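Putative methyltransferase (Emericella variicolor, PDB 7DMB) probably transfers methyl groups from S-adenosyl-L-methionine as a trans-acting enzyme of calbistrin biosynthesis, and binds S-adenosyl-L-homocysteine. Local coordinates at residues Gln30-Gln35 with Leu361-Leu366; Leu48-Arg53 with Leu183-Pro188; Ala70-Glu75 with Glu122-Met127. All coordinates share one frame; numbering follows the deposited sequence.

Interaction 1 (Gln30-Gln35 with Leu361-Leu366); sequences QTVDLQ and LHAVGL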
ATOM      1  N   GLN A  30       1.359  19.108 -10.031  1.00 19.42           N
ATOM      2  CA  GLN A  30      -0.066  19.352  -9.889  1.00 19.59           C
ATOM      3  C   GLN A  30      -0.853  19.159 -11.185  1.00 18.52           C
ATOM      4  O   GLN A  30      -2.055  19.428 -11.198  1.00 19.98           O
ATOM      5  CB  GLN A  30      -0.294  20.760  -9.339  1.00 22.15           C
ATOM      6  CG  GLN A  30       0.154  20.929  -7.897  1.00 27.91           C
ATOM      7  CD  GLN A  30      -0.544  19.956  -6.965  1.00 35.33           C
ATOM      8  OE1 GLN A  30       0.069  19.014  -6.457  1.00 35.45           O
ATOM      9  NE2 GLN A  30      -1.841  20.165  -6.757  1.00 34.32           N
ATOM     10  N   THR A  31      -0.218  18.709 -12.273  1.00 18.19           N
ATOM     11  CA  THR A  31      -0.931  18.504 -13.532  1.00 20.22           C
ATOM     12  C   THR A  31      -0.479  17.218 -14.218  1.00 19.65           C
ATOM     13  O   THR A  31       0.657  16.766 -14.052  1.00 17.60           O
ATOM     14  CB  THR A  31      -0.739  19.665 -14.526  1.00 20.07           C
ATOM     15  OG1 THR A  31       0.561  19.566 -15.126  1.00 21.43           O
ATOM     16  CG2 THR A  31      -0.906  21.026 -13.855  1.00 18.28           C
ATOM     17  N   VAL A  32      -1.379  16.651 -15.022  1.00 19.46           N
ATOM     18  CA  VAL A  32      -1.111  15.448 -15.807  1.00 15.35           C
ATOM     19  C   VAL A  32      -1.179  15.818 -17.280  1.00 17.85           C
ATOM     20  O   VAL A  32      -2.189  16.369 -17.734  1.00 18.95           O
ATOM     21  CB  VAL A  32      -2.121  14.332 -15.492  1.00 17.05           C
ATOM     22  CG1 VAL A  32      -2.012  13.203 -16.519  1.00 16.43           C
ATOM     23  CG2 VAL A  32      -1.952  13.812 -14.073  1.00 17.12           C
ATOM     24  N   ASP A  33      -0.116  15.507 -18.029  1.00 15.61           N
ATOM     25  CA  ASP A  33      -0.075  15.724 -19.483  1.00 21.64           C
ATOM     26  C   ASP A  33       0.440  14.452 -20.159  1.00 16.65           C
ATOM     27  O   ASP A  33       1.652  14.254 -20.304  1.00 20.45           O
ATOM     28  CB  ASP A  33       0.782  16.935 -19.841  1.00 19.93           C
ATOM     29  CG  ASP A  33       0.530  17.420 -21.261  1.00 22.56           C
ATOM     30  OD1 ASP A  33      -0.245  16.762 -21.978  1.00 23.89           O
ATOM     31  OD2 ASP A  33       1.098  18.454 -21.661  1.00 28.09           O
ATOM     32  N   LEU A  34      -0.491  13.590 -20.575  1.00 17.42           N
ATOM     33  CA  LEU A  34      -0.116  12.262 -21.057  1.00 17.04           C
ATOM     34  C   LEU A  34       0.705  12.315 -22.342  1.00 18.36           C
ATOM     35  O   LEU A  34       1.587  11.470 -22.540  1.00 17.32           O
ATOM     36  CB  LEU A  34      -1.368  11.413 -21.258  1.00 19.07           C
ATOM     37  CG  LEU A  34      -2.181  11.175 -19.985  1.00 16.75           C
ATOM     38  CD1 LEU A  34      -3.468  10.468 -20.319  1.00 17.75           C
ATOM     39  CD2 LEU A  34      -1.365  10.354 -18.981  1.00 16.39           C
ATOM     40  N   GLN A  35       0.436  13.285 -23.220  1.00 22.04           N
ATOM     41  CA  GLN A  35       1.208  13.474 -24.457  1.00 23.79           C
ATOM     42  C   GLN A  35       1.237  12.210 -25.327  1.00 20.39           C
ATOM     43  O   GLN A  35       2.265  11.852 -25.901  1.00 18.76           O
ATOM     44  CB  GLN A  35       2.628  13.960 -24.139  1.00 23.98           C
ATOM     45  CG  GLN A  35       2.690  15.390 -23.583  1.00 24.08           C
ATOM     46  CD  GLN A  35       4.055  15.746 -23.027  1.00 29.22           C
ATOM     47  OE1 GLN A  35       5.064  15.144 -23.392  1.00 33.62           O
ATOM     48  NE2 GLN A  35       4.094  16.733 -22.132  1.00 35.63           N
ATOM     49  N   LEU A 361       9.024  12.698 -10.724  1.00 17.73           N
ATOM     50  CA  LEU A 361       7.576  12.656 -10.623  1.00 18.08           C
ATOM     51  C   LEU A 361       6.939  13.510 -11.716  1.00 14.69           C
ATOM     52  O   LEU A 361       7.505  14.503 -12.174  1.00 17.84           O
ATOM     53  CB  LEU A 361       7.119  13.142  -9.237  1.00 17.48           C
ATOM     54  CG  LEU A 361       7.295  12.213  -8.033  1.00 15.83           C
ATOM     55  CD1 LEU A 361       6.995  12.962  -6.739  1.00 13.28           C
ATOM     56  CD2 LEU A 361       6.396  10.977  -8.156  1.00 14.62           C
ATOM     57  N   HIS A 362       5.746  13.101 -12.143  1.00 15.04           N
ATOM     58  CA  HIS A 362       4.935  13.872 -13.075  1.00 13.49           C
ATOM     59  C   HIS A 362       3.791  14.561 -12.344  1.00 15.43           C
ATOM     60  O   HIS A 362       3.650  15.783 -12.409  1.00 19.66           O
ATOM     61  CB  HIS A 362       4.416  12.942 -14.188  1.00 18.49           C
ATOM     62  CG  HIS A 362       3.682  13.637 -15.287  1.00 16.18           C
ATOM     63  ND1 HIS A 362       4.325  14.209 -16.365  1.00 23.64           N
ATOM     64  CD2 HIS A 362       2.357  13.809 -15.502  1.00 15.90           C
ATOM     65  CE1 HIS A 362       3.425  14.719 -17.190  1.00 20.65           C
ATOM     66  NE2 HIS A 362       2.224  14.496 -16.686  1.00 21.16           N
ATOM     67  N   ALA A 363       2.979  13.791 -11.625  1.00 17.10           N
ATOM     68  CA  ALA A 363       1.880  14.312 -10.827  1.00 14.49           C
ATOM     69  C   ALA A 363       1.783  13.504  -9.539  1.00 14.33           C
ATOM     70  O   ALA A 363       2.178  12.334  -9.494  1.00 14.10           O
ATOM     71  CB  ALA A 363       0.549  14.253 -11.588  1.00 15.92           C
ATOM     72  N   VAL A 364       1.300  14.142  -8.472  1.00 15.04           N
ATOM     73  CA  VAL A 364       1.087  13.462  -7.194  1.00 16.46           C
ATOM     74  C   VAL A 364      -0.212  13.962  -6.583  1.00 14.79           C
ATOM     75  O   VAL A 364      -0.458  15.171  -6.528  1.00 16.19           O
ATOM     76  CB  VAL A 364       2.235  13.653  -6.184  1.00 15.10           C
ATOM     77  CG1 VAL A 364       2.035  12.708  -5.015  1.00 13.05           C
ATOM     78  CG2 VAL A 364       3.554  13.378  -6.805  1.00 14.46           C
ATOM     79  N   GLY A 365      -1.037  13.029  -6.126  1.00 13.08           N
ATOM     80  CA  GLY A 365      -2.192  13.347  -5.313  1.00 17.99           C
ATOM     81  C   GLY A 365      -2.239  12.477  -4.071  1.00 21.26           C
ATOM     82  O   GLY A 365      -2.081  11.253  -4.150  1.00 22.48           O
ATOM     83  N   LEU A 366      -2.459  13.086  -2.917  1.00 15.03           N
ATOM     84  CA  LEU A 366      -2.504  12.330  -1.681  1.00 17.48           C
ATOM     85  C   LEU A 366      -3.931  11.858  -1.415  1.00 16.70           C
ATOM     86  O   LEU A 366      -4.903  12.437  -1.899  1.00 19.66           O
ATOM     87  CB  LEU A 366      -1.982  13.173  -0.512  1.00 16.23           C
ATOM     88  CG  LEU A 366      -0.596  13.810  -0.683  1.00 16.35           C
ATOM     89  CD1 LEU A 366      -0.203  14.597   0.562  1.00 19.44           C
ATOM     90  CD2 LEU A 366       0.489  12.780  -1.032  1.00 16.40           C
TER
HETATM   91  O   HOH W   1       3.019  18.710 -12.967  1.00 24.77           O
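Gln30-Asp33 and His362-Val364 run at 139° to each other, and their CA atoms are nearest at Gln30 and Ala363, 5.5 Å apart. The second segment belongs to strand 358-366, at one edge of the mixed seven-stranded sheet with strand order 3-2-1-4-5-7-6 that marks the class I, Rossmann-like methyltransferase fold. His362 and Ala363 form a classic beta bulge opposite Leu379 of the adjoining strand 375-382. The bulged His362 reaches across to the N-terminal segment. With CG anti to the backbone N (chi1 -174°), its imidazole extends to the backbone beyond Val32, and NE2 accepts a hydrogen bond from Asp33 N at 2.9 Å. This bond is almost straight, 176° at the hydrogen, and the donor lies in the ring plane, consistent with a histidine whose NE2 carries no proton. Phe307 meets the same ring edge-to-face. Next to it, the methyl of Ala363 fills the angle between the Thr31 carbonyl and the side chain of Val32, touching Val32 CG2 at 3.6 Å; Leu379 packs on Val32 as well. A water accepts weakly from Thr31 N and is placed to donate to His362 O, 3.0 Å away.

Interaction 2 (Leu48-Arg53 with Leu183-Pro188); sequences LLHPTR and LSEVRP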
ATOM      1  N   LEU A  48      -7.953  14.096 -11.119  1.00 20.84           N
ATOM      2  CA  LEU A  48      -7.586  12.758 -11.565  1.00 21.64           C
ATOM      3  C   LEU A  48      -7.169  11.821 -10.442  1.00 20.50           C
ATOM      4  O   LEU A  48      -7.478  10.628 -10.508  1.00 18.93           O
ATOM      5  CB  LEU A  48      -6.455  12.860 -12.596  1.00 19.84           C
ATOM      6  CG  LEU A  48      -6.810  13.726 -13.805  1.00 20.30           C
ATOM      7  CD1 LEU A  48      -5.578  13.965 -14.659  1.00 15.90           C
ATOM      8  CD2 LEU A  48      -7.926  13.061 -14.618  1.00 20.77           C
ATOM      9  N   LEU A  49      -6.441  12.322  -9.439  1.00 16.63           N
ATOM     10  CA  LEU A  49      -6.027  11.562  -8.260  1.00 18.75           C
ATOM     11  C   LEU A  49      -6.349  12.430  -7.047  1.00 15.03           C
ATOM     12  O   LEU A  49      -5.725  13.477  -6.860  1.00 15.26           O
ATOM     13  CB  LEU A  49      -4.526  11.215  -8.300  1.00 16.84           C
ATOM     14  CG  LEU A  49      -3.899  10.495  -9.511  1.00 20.18           C
ATOM     15  CD1 LEU A  49      -2.355  10.558  -9.486  1.00 14.14           C
ATOM     16  CD2 LEU A  49      -4.371   9.041  -9.601  1.00 17.30           C
ATOM     17  N   HIS A  50      -7.335  12.036  -6.246  1.00 14.66           N
ATOM     18  CA  HIS A  50      -7.712  12.841  -5.091  1.00 19.72           C
ATOM     19  C   HIS A  50      -8.273  11.930  -4.011  1.00 17.36           C
ATOM     20  O   HIS A  50      -8.560  10.751  -4.262  1.00 15.59           O
ATOM     21  CB  HIS A  50      -8.729  13.926  -5.473  1.00 17.87           C
ATOM     22  CG  HIS A  50     -10.017  13.385  -5.999  1.00 14.41           C
ATOM     23  ND1 HIS A  50     -11.022  12.923  -5.177  1.00 16.41           N
ATOM     24  CD2 HIS A  50     -10.469  13.238  -7.270  1.00 17.45           C
ATOM     25  CE1 HIS A  50     -12.036  12.507  -5.917  1.00 15.50           C
ATOM     26  NE2 HIS A  50     -11.725  12.688  -7.191  1.00 14.44           N
ATOM     27  N   PRO A  51      -8.431  12.440  -2.786  1.00 19.16           N
ATOM     28  CA  PRO A  51      -9.093  11.641  -1.746  1.00 18.48           C
ATOM     29  C   PRO A  51     -10.554  11.396  -2.092  1.00 16.55           C
ATOM     30  O   PRO A  51     -11.211  12.216  -2.739  1.00 19.89           O
ATOM     31  CB  PRO A  51      -8.957  12.506  -0.483  1.00 18.72           C
ATOM     32  CG  PRO A  51      -7.810  13.448  -0.765  1.00 16.35           C
ATOM     33  CD  PRO A  51      -7.907  13.712  -2.248  1.00 20.66           C
ATOM     34  N   THR A  52     -11.062  10.239  -1.663  1.00 13.48           N
ATOM     35  CA  THR A  52     -12.477   9.960  -1.840  1.00 16.28           C
ATOM     36  C   THR A  52     -13.343  10.606  -0.762  1.00 21.00           C
ATOM     37  O   THR A  52     -14.533  10.834  -1.000  1.00 18.72           O
ATOM     38  CB  THR A  52     -12.728   8.446  -1.881  1.00 20.85           C
ATOM     39  OG1 THR A  52     -12.493   7.865  -0.597  1.00 21.20           O
ATOM     40  CG2 THR A  52     -11.813   7.783  -2.892  1.00 16.14           C
ATOM     41  N   ARG A  53     -12.774  10.933   0.398  1.00 20.54           N
ATOM     42  CA  ARG A  53     -13.560  11.442   1.518  1.00 20.17           C
ATOM     43  C   ARG A  53     -12.616  12.004   2.577  1.00 24.31           C
ATOM     44  O   ARG A  53     -11.395  11.794   2.531  1.00 21.71           O
ATOM     45  CB  ARG A  53     -14.447  10.342   2.112  1.00 19.35           C
ATOM     46  CG  ARG A  53     -13.619   9.198   2.672  1.00 20.89           C
ATOM     47  CD  ARG A  53     -14.417   8.144   3.405  1.00 23.47           C
ATOM     48  NE  ARG A  53     -13.520   7.088   3.865  1.00 19.41           N
ATOM     49  CZ  ARG A  53     -13.083   6.109   3.079  1.00 21.93           C
ATOM     50  NH1 ARG A  53     -13.476   6.063   1.802  1.00 16.63           N
ATOM     51  NH2 ARG A  53     -12.260   5.185   3.565  1.00 15.83           N
ATOM     52  N   LEU A 183      -9.441   5.056   0.116  1.00 13.73           N
ATOM     53  CA  LEU A 183      -9.151   6.451   0.410  1.00 15.77           C
ATOM     54  C   LEU A 183      -8.804   7.261  -0.829  1.00 17.65           C
ATOM     55  O   LEU A 183      -8.890   8.496  -0.786  1.00 15.45           O
ATOM     56  CB  LEU A 183      -7.997   6.552   1.411  1.00 16.96           C
ATOM     57  CG  LEU A 183      -8.229   6.094   2.856  1.00 18.09           C
ATOM     58  CD1 LEU A 183      -6.927   6.204   3.653  1.00 15.11           C
ATOM     59  CD2 LEU A 183      -9.335   6.903   3.512  1.00 17.44           C
ATOM     60  N   SER A 184      -8.404   6.607  -1.919  1.00 15.01           N
ATOM     61  CA  SER A 184      -7.905   7.290  -3.107  1.00 14.88           C
ATOM     62  C   SER A 184      -8.887   7.128  -4.254  1.00 17.62           C
ATOM     63  O   SER A 184      -9.372   6.014  -4.516  1.00 18.00           O
ATOM     64  CB  SER A 184      -6.544   6.737  -3.549  1.00 16.07           C
ATOM     65  OG  SER A 184      -5.564   6.790  -2.525  1.00 13.17           O
ATOM     66  N   GLU A 185      -9.179   8.227  -4.930  1.00 17.02           N
ATOM     67  CA  GLU A 185      -9.944   8.201  -6.173  1.00 17.55           C
ATOM     68  C   GLU A 185      -8.954   8.247  -7.337  1.00 14.24           C
ATOM     69  O   GLU A 185      -8.353   9.296  -7.604  1.00 17.79           O
ATOM     70  CB  GLU A 185     -10.928   9.368  -6.230  1.00 14.76           C
ATOM     71  CG  GLU A 185     -11.911   9.281  -7.390  1.00 15.49           C
ATOM     72  CD  GLU A 185     -12.596   7.933  -7.456  1.00 14.62           C
ATOM     73  OE1 GLU A 185     -13.543   7.727  -6.680  1.00 20.62           O
ATOM     74  OE2 GLU A 185     -12.185   7.076  -8.272  1.00 18.01           O
ATOM     75  N   VAL A 186      -8.752   7.107  -8.005  1.00 11.46           N
ATOM     76  CA  VAL A 186      -7.803   7.015  -9.114  1.00 14.31           C
ATOM     77  C   VAL A 186      -8.476   6.706 -10.445  1.00 15.95           C
ATOM     78  O   VAL A 186      -7.792   6.659 -11.470  1.00 18.44           O
ATOM     79  CB  VAL A 186      -6.673   5.989  -8.847  1.00 10.89           C
ATOM     80  CG1 VAL A 186      -6.068   6.151  -7.467  1.00 11.32           C
ATOM     81  CG2 VAL A 186      -7.158   4.558  -9.049  1.00 11.07           C
ATOM     82  N   ARG A 187      -9.789   6.495 -10.466  1.00 17.93           N
ATOM     83  CA  ARG A 187     -10.497   6.101 -11.686  1.00 19.57           C
ATOM     84  C   ARG A 187     -10.531   7.192 -12.763  1.00 18.46           C
ATOM     85  O   ARG A 187     -10.502   6.863 -13.959  1.00 16.03           O
ATOM     86  CB  ARG A 187     -11.926   5.654 -11.342  1.00 17.83           C
ATOM     87  CG  ARG A 187     -11.973   4.433 -10.428  1.00 20.27           C
ATOM     88  CD  ARG A 187     -13.384   4.103  -9.963  1.00 19.10           C
ATOM     89  NE  ARG A 187     -13.882   5.089  -9.010  1.00 22.17           N
ATOM     90  CZ  ARG A 187     -15.143   5.160  -8.603  1.00 28.08           C
ATOM     91  NH1 ARG A 187     -16.034   4.293  -9.071  1.00 25.00           N
ATOM     92  NH2 ARG A 187     -15.513   6.102  -7.738  1.00 21.59           N
ATOM     93  N   PRO A 188     -10.631   8.485 -12.411  1.00 16.68           N
ATOM     94  CA  PRO A 188     -10.523   9.506 -13.469  1.00 16.36           C
ATOM     95  C   PRO A 188      -9.183   9.487 -14.184  1.00 16.97           C
ATOM     96  O   PRO A 188      -9.153   9.698 -15.403  1.00 17.62           O
ATOM     97  CB  PRO A 188     -10.755  10.826 -12.722  1.00 15.82           C
ATOM     98  CG  PRO A 188     -11.548  10.439 -11.519  1.00 22.71           C
ATOM     99  CD  PRO A 188     -11.068   9.076 -11.133  1.00 18.97           C
TER
HETATM  100  O   HOH W   2     -10.353  10.019   1.098  1.00 23.61           O
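Glu185, Leu183 and Leu48 bury the most surface where Leu48-Arg53 meets Leu183-Pro188, segments within which the short strands 50-51 and 184-185 pair as an antiparallel ribbon. Glu185 forms the hydrogen-bonded pair with His50: Glu185 N donates to His50 O at 2.7 Å, and His50 N returns a longer bond to Glu185 O. On the same face of the ribbon the two side chains run alongside each other, and Glu185 CB sits over the imidazole, 3.6 Å from its centroid, in a CH-pi contact. A very short bond from ND1 to Pro51 O, in the ring plane, would hold the ring's rotation. Beyond CG the Glu185 chain bends (chi2 51°), taking the carboxylate back to its own segment. There Arg187 grips it side-on through NE and NH2, with NE 2.7 Å from OE2, while OE2 also caps the start of helix 187-196 by accepting from Arg187 N.

Leu183 contributes both its carbonyl and its side chain. Its O accepts from Thr52 N at 2.9 Å and from a water that bridges to Arg53 N. Its CD2 lies against one face of the Arg53 guanidinium, 3.4 Å from NH2, a group that is salt-bridged to Glu58. Thr52 turns CG2 onto the backbone near Ser184 C, while OG1 bonds to Ser182 O.

At the other end Leu48 lays CD2 alongside Pro188, 3.7 Å from Pro188 O, and the proline CB approaches Leu48 CA in return. Leu49 CD2 packs on Val186 CB. Both leucines also meet Leu189 of helix 187-196, whereas Leu49 and Val186 rest on Phe309 of strand 306-313 and Asn377 of strand 375-382, setting the ribbon against the central sheet.

Interaction 3 (Ala70-Glu75 with Glu122-Met127); sequences AIQMQE and ERLKAM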
ATOM      1  N   ALA A  70      -1.101  -2.256  21.151  1.00 11.19           N
ATOM      2  CA  ALA A  70       0.334  -2.153  21.398  1.00 12.36           C
ATOM      3  C   ALA A  70       0.623  -2.069  22.893  1.00  9.62           C
ATOM      4  O   ALA A  70       1.559  -2.705  23.383  1.00  8.25           O
ATOM      5  CB  ALA A  70       0.923  -0.948  20.664  1.00 10.65           C
ATOM      6  N   ILE A  71      -0.181  -1.297  23.630  1.00 11.11           N
ATOM      7  CA  ILE A  71      -0.076  -1.255  25.092  1.00 12.51           C
ATOM      8  C   ILE A  71      -0.301  -2.642  25.677  1.00 13.67           C
ATOM      9  O   ILE A  71       0.454  -3.110  26.538  1.00 12.57           O
ATOM     10  CB  ILE A  71      -1.087  -0.249  25.671  1.00 16.61           C
ATOM     11  CG1 ILE A  71      -0.774   1.184  25.214  1.00 11.64           C
ATOM     12  CG2 ILE A  71      -1.136  -0.363  27.213  1.00 11.36           C
ATOM     13  CD1 ILE A  71      -1.953   2.172  25.419  1.00  8.84           C
ATOM     14  N   GLN A  72      -1.343  -3.326  25.193  1.00 14.20           N
ATOM     15  CA  GLN A  72      -1.703  -4.647  25.684  1.00 15.93           C
ATOM     16  C   GLN A  72      -0.649  -5.687  25.362  1.00 16.74           C
ATOM     17  O   GLN A  72      -0.646  -6.750  25.982  1.00 18.83           O
ATOM     18  CB  GLN A  72      -3.057  -5.071  25.088  1.00 16.96           C
ATOM     19  CG  GLN A  72      -3.886  -5.996  25.971  1.00 19.08           C
ATOM     20  CD  GLN A  72      -4.480  -5.296  27.182  1.00 16.51           C
ATOM     21  OE1 GLN A  72      -4.319  -4.097  27.365  1.00 17.66           O
ATOM     22  NE2 GLN A  72      -5.177  -6.053  28.015  1.00 21.17           N
ATOM     23  N   MET A  73       0.235  -5.411  24.397  1.00 17.88           N
ATOM     24  CA  MET A  73       1.257  -6.368  23.993  1.00 15.02           C
ATOM     25  C   MET A  73       2.523  -6.311  24.836  1.00 14.43           C
ATOM     26  O   MET A  73       3.332  -7.243  24.767  1.00 17.08           O
ATOM     27  CB  MET A  73       1.635  -6.135  22.530  1.00 16.91           C
ATOM     28  CG  MET A  73       0.637  -6.716  21.561  1.00 16.36           C
ATOM     29  SD  MET A  73       0.680  -5.841  19.987  1.00 19.74           S
ATOM     30  CE  MET A  73       2.110  -6.630  19.240  1.00 15.50           C
ATOM     31  N   GLN A  74       2.712  -5.253  25.618  1.00 13.29           N
ATOM     32  CA  GLN A  74       4.011  -5.009  26.243  1.00 21.71           C
ATOM     33  C   GLN A  74       4.422  -6.166  27.146  1.00 16.57           C
ATOM     34  O   GLN A  74       5.507  -6.738  26.989  1.00 17.61           O
ATOM     35  CB  GLN A  74       3.980  -3.690  27.023  1.00 11.78           C
ATOM     36  CG  GLN A  74       3.781  -2.482  26.113  1.00 14.13           C
ATOM     37  CD  GLN A  74       4.837  -2.396  25.019  1.00 20.53           C
ATOM     38  OE1 GLN A  74       6.045  -2.412  25.308  1.00 19.45           O
ATOM     39  NE2 GLN A  74       4.394  -2.296  23.755  1.00 14.32           N
ATOM     40  N   GLU A  75       3.567  -6.530  28.102  1.00 17.52           N
ATOM     41  CA  GLU A  75       3.951  -7.582  29.036  1.00 19.77           C
ATOM     42  C   GLU A  75       4.053  -8.925  28.328  1.00 23.78           C
ATOM     43  O   GLU A  75       4.925  -9.740  28.655  1.00 23.07           O
ATOM     44  CB  GLU A  75       2.956  -7.655  30.203  1.00 26.56           C
ATOM     45  CG  GLU A  75       3.395  -8.654  31.279  1.00 38.88           C
ATOM     46  CD  GLU A  75       2.402  -8.805  32.420  1.00 51.76           C
ATOM     47  OE1 GLU A  75       1.574  -7.890  32.632  1.00 46.28           O
ATOM     48  OE2 GLU A  75       2.457  -9.847  33.113  1.00 59.54           O
ATOM     49  N   GLU A 122      -9.961  -3.414  31.488  1.00 15.10           N
ATOM     50  CA  GLU A 122     -10.690  -2.336  30.841  1.00 16.19           C
ATOM     51  C   GLU A 122     -10.182  -2.077  29.427  1.00 16.77           C
ATOM     52  O   GLU A 122     -10.974  -1.708  28.548  1.00 15.83           O
ATOM     53  CB  GLU A 122     -10.600  -1.073  31.689  1.00 17.88           C
ATOM     54  CG  GLU A 122     -11.714  -0.962  32.704  1.00 23.48           C
ATOM     55  CD  GLU A 122     -13.085  -0.807  32.054  1.00 30.10           C
ATOM     56  OE1 GLU A 122     -13.835  -1.797  32.049  1.00 24.22           O
ATOM     57  OE2 GLU A 122     -13.404   0.296  31.542  1.00 36.26           O
ATOM     58  N   ARG A 123      -8.877  -2.261  29.183  1.00 14.60           N
ATOM     59  CA  ARG A 123      -8.340  -2.103  27.833  1.00 15.04           C
ATOM     60  C   ARG A 123      -8.883  -3.182  26.899  1.00 14.66           C
ATOM     61  O   ARG A 123      -9.260  -2.904  25.751  1.00 12.47           O
ATOM     62  CB  ARG A 123      -6.814  -2.141  27.866  1.00 13.28           C
ATOM     63  CG  ARG A 123      -6.146  -0.764  27.869  1.00 17.60           C
ATOM     64  CD  ARG A 123      -4.664  -0.879  27.573  1.00 15.91           C
ATOM     65  NE  ARG A 123      -4.011  -1.765  28.531  1.00 18.63           N
ATOM     66  CZ  ARG A 123      -3.503  -1.371  29.698  1.00 20.64           C
ATOM     67  NH1 ARG A 123      -3.551  -0.098  30.052  1.00 20.34           N
ATOM     68  NH2 ARG A 123      -2.940  -2.255  30.512  1.00 22.51           N
ATOM     69  N   LEU A 124      -8.919  -4.426  27.375  1.00 13.46           N
ATOM     70  CA  LEU A 124      -9.552  -5.484  26.600  1.00 18.37           C
ATOM     71  C   LEU A 124     -11.004  -5.133  26.281  1.00 19.23           C
ATOM     72  O   LEU A 124     -11.485  -5.393  25.168  1.00 15.58           O
ATOM     73  CB  LEU A 124      -9.468  -6.803  27.368  1.00 18.81           C
ATOM     74  CG  LEU A 124      -8.303  -7.753  27.070  1.00 23.84           C
ATOM     75  CD1 LEU A 124      -8.545  -9.082  27.784  1.00 22.45           C
ATOM     76  CD2 LEU A 124      -8.118  -7.978  25.556  1.00 19.21           C
ATOM     77  N   LYS A 125     -11.709  -4.517  27.238  1.00 14.63           N
ATOM     78  CA  LYS A 125     -13.101  -4.131  27.004  1.00 19.47           C
ATOM     79  C   LYS A 125     -13.208  -3.069  25.918  1.00 16.45           C
ATOM     80  O   LYS A 125     -14.092  -3.133  25.055  1.00 17.71           O
ATOM     81  CB  LYS A 125     -13.736  -3.626  28.301  1.00 19.13           C
ATOM     82  CG  LYS A 125     -15.226  -3.227  28.171  1.00 26.47           C
ATOM     83  CD  LYS A 125     -15.590  -2.128  29.183  1.00 27.05           C
ATOM     84  CE  LYS A 125     -17.084  -1.881  29.242  1.00 27.74           C
ATOM     85  NZ  LYS A 125     -17.824  -3.165  29.376  1.00 27.66           N
ATOM     86  N   ALA A 126     -12.314  -2.081  25.949  1.00 15.65           N
ATOM     87  CA  ALA A 126     -12.286  -1.063  24.905  1.00 17.14           C
ATOM     88  C   ALA A 126     -11.938  -1.662  23.542  1.00 18.10           C
ATOM     89  O   ALA A 126     -12.572  -1.331  22.537  1.00 14.46           O
ATOM     90  CB  ALA A 126     -11.295   0.040  25.291  1.00 16.50           C
ATOM     91  N   MET A 127     -10.939  -2.552  23.488  1.00 16.48           N
ATOM     92  CA  MET A 127     -10.595  -3.179  22.218  1.00 16.61           C
ATOM     93  C   MET A 127     -11.784  -3.944  21.641  1.00 18.02           C
ATOM     94  O   MET A 127     -12.069  -3.856  20.441  1.00 18.95           O
ATOM     95  CB  MET A 127      -9.382  -4.101  22.391  1.00 19.89           C
ATOM     96  CG  MET A 127      -8.018  -3.380  22.518  1.00 16.13           C
ATOM     97  SD  MET A 127      -6.785  -4.369  23.422  1.00 21.73           S
ATOM     98  CE  MET A 127      -6.263  -5.481  22.136  1.00 21.00           C
TER
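Arg123 meets both Gln72 and Ile71 of helix 56-79. Its NE donates to Gln72 OE1 at 2.6 Å, with 153° at the hydrogen; the acceptor lies at the edge of the guanidinium, in its plane, and the donor nearly in line with the amide C=O. The amide and guanidinium planes are turned 61° from each other. Ile71 CG2, by contrast, lies over one guanidinium face, offset toward the rim and 3.5 Å from NE. A bend at chi3 turns the Arg123 head, whose NH2 forms a salt bridge with Asp120 and whose NH1 bonds to Leu115 O, fixing the group at several points within a buried contact. The contact belongs to a helical region remote from the methyltransferase sheet, where the two helix segments cross obliquely in an antiparallel sense, their axes 10.7 Å apart at closest approach with a signed crossing angle of -139°. One residue on, Leu124 touches the Gln72 amide with CG, 3.7 Å from Gln72 NE2; that nitrogen in turn donates to Asp120 O. One turn after Arg123, Met127 brings SD to 4.1 Å from Gln72 CB, and its side chain also packs against Trp147 and Tyr150 of helix 140-157.

How the interactions relate
From the N terminus, the chain first passes through 30-35, whose return partner 361-366 lies near the C terminus, so interaction 1 closes the widest loop. Within it, 48-53 opens the loop that interaction 2 closes at 183-188, and inside that one 70-75 meets 122-127 in interaction 3; the three are nested and none cross. Interactions 1 and 2 touch where Val32 CB packs 3.6 Å from Leu48 CD1. Interaction 1 ties the N-terminal segment to edge strand 358-366, whereas interaction 2 rests on strands 306-313 and 375-382 and helix 187-196. Interaction 3 joins two helices on the opposite side of the chain's centre from interaction 1, its centre about 35 Å from that of interaction 2.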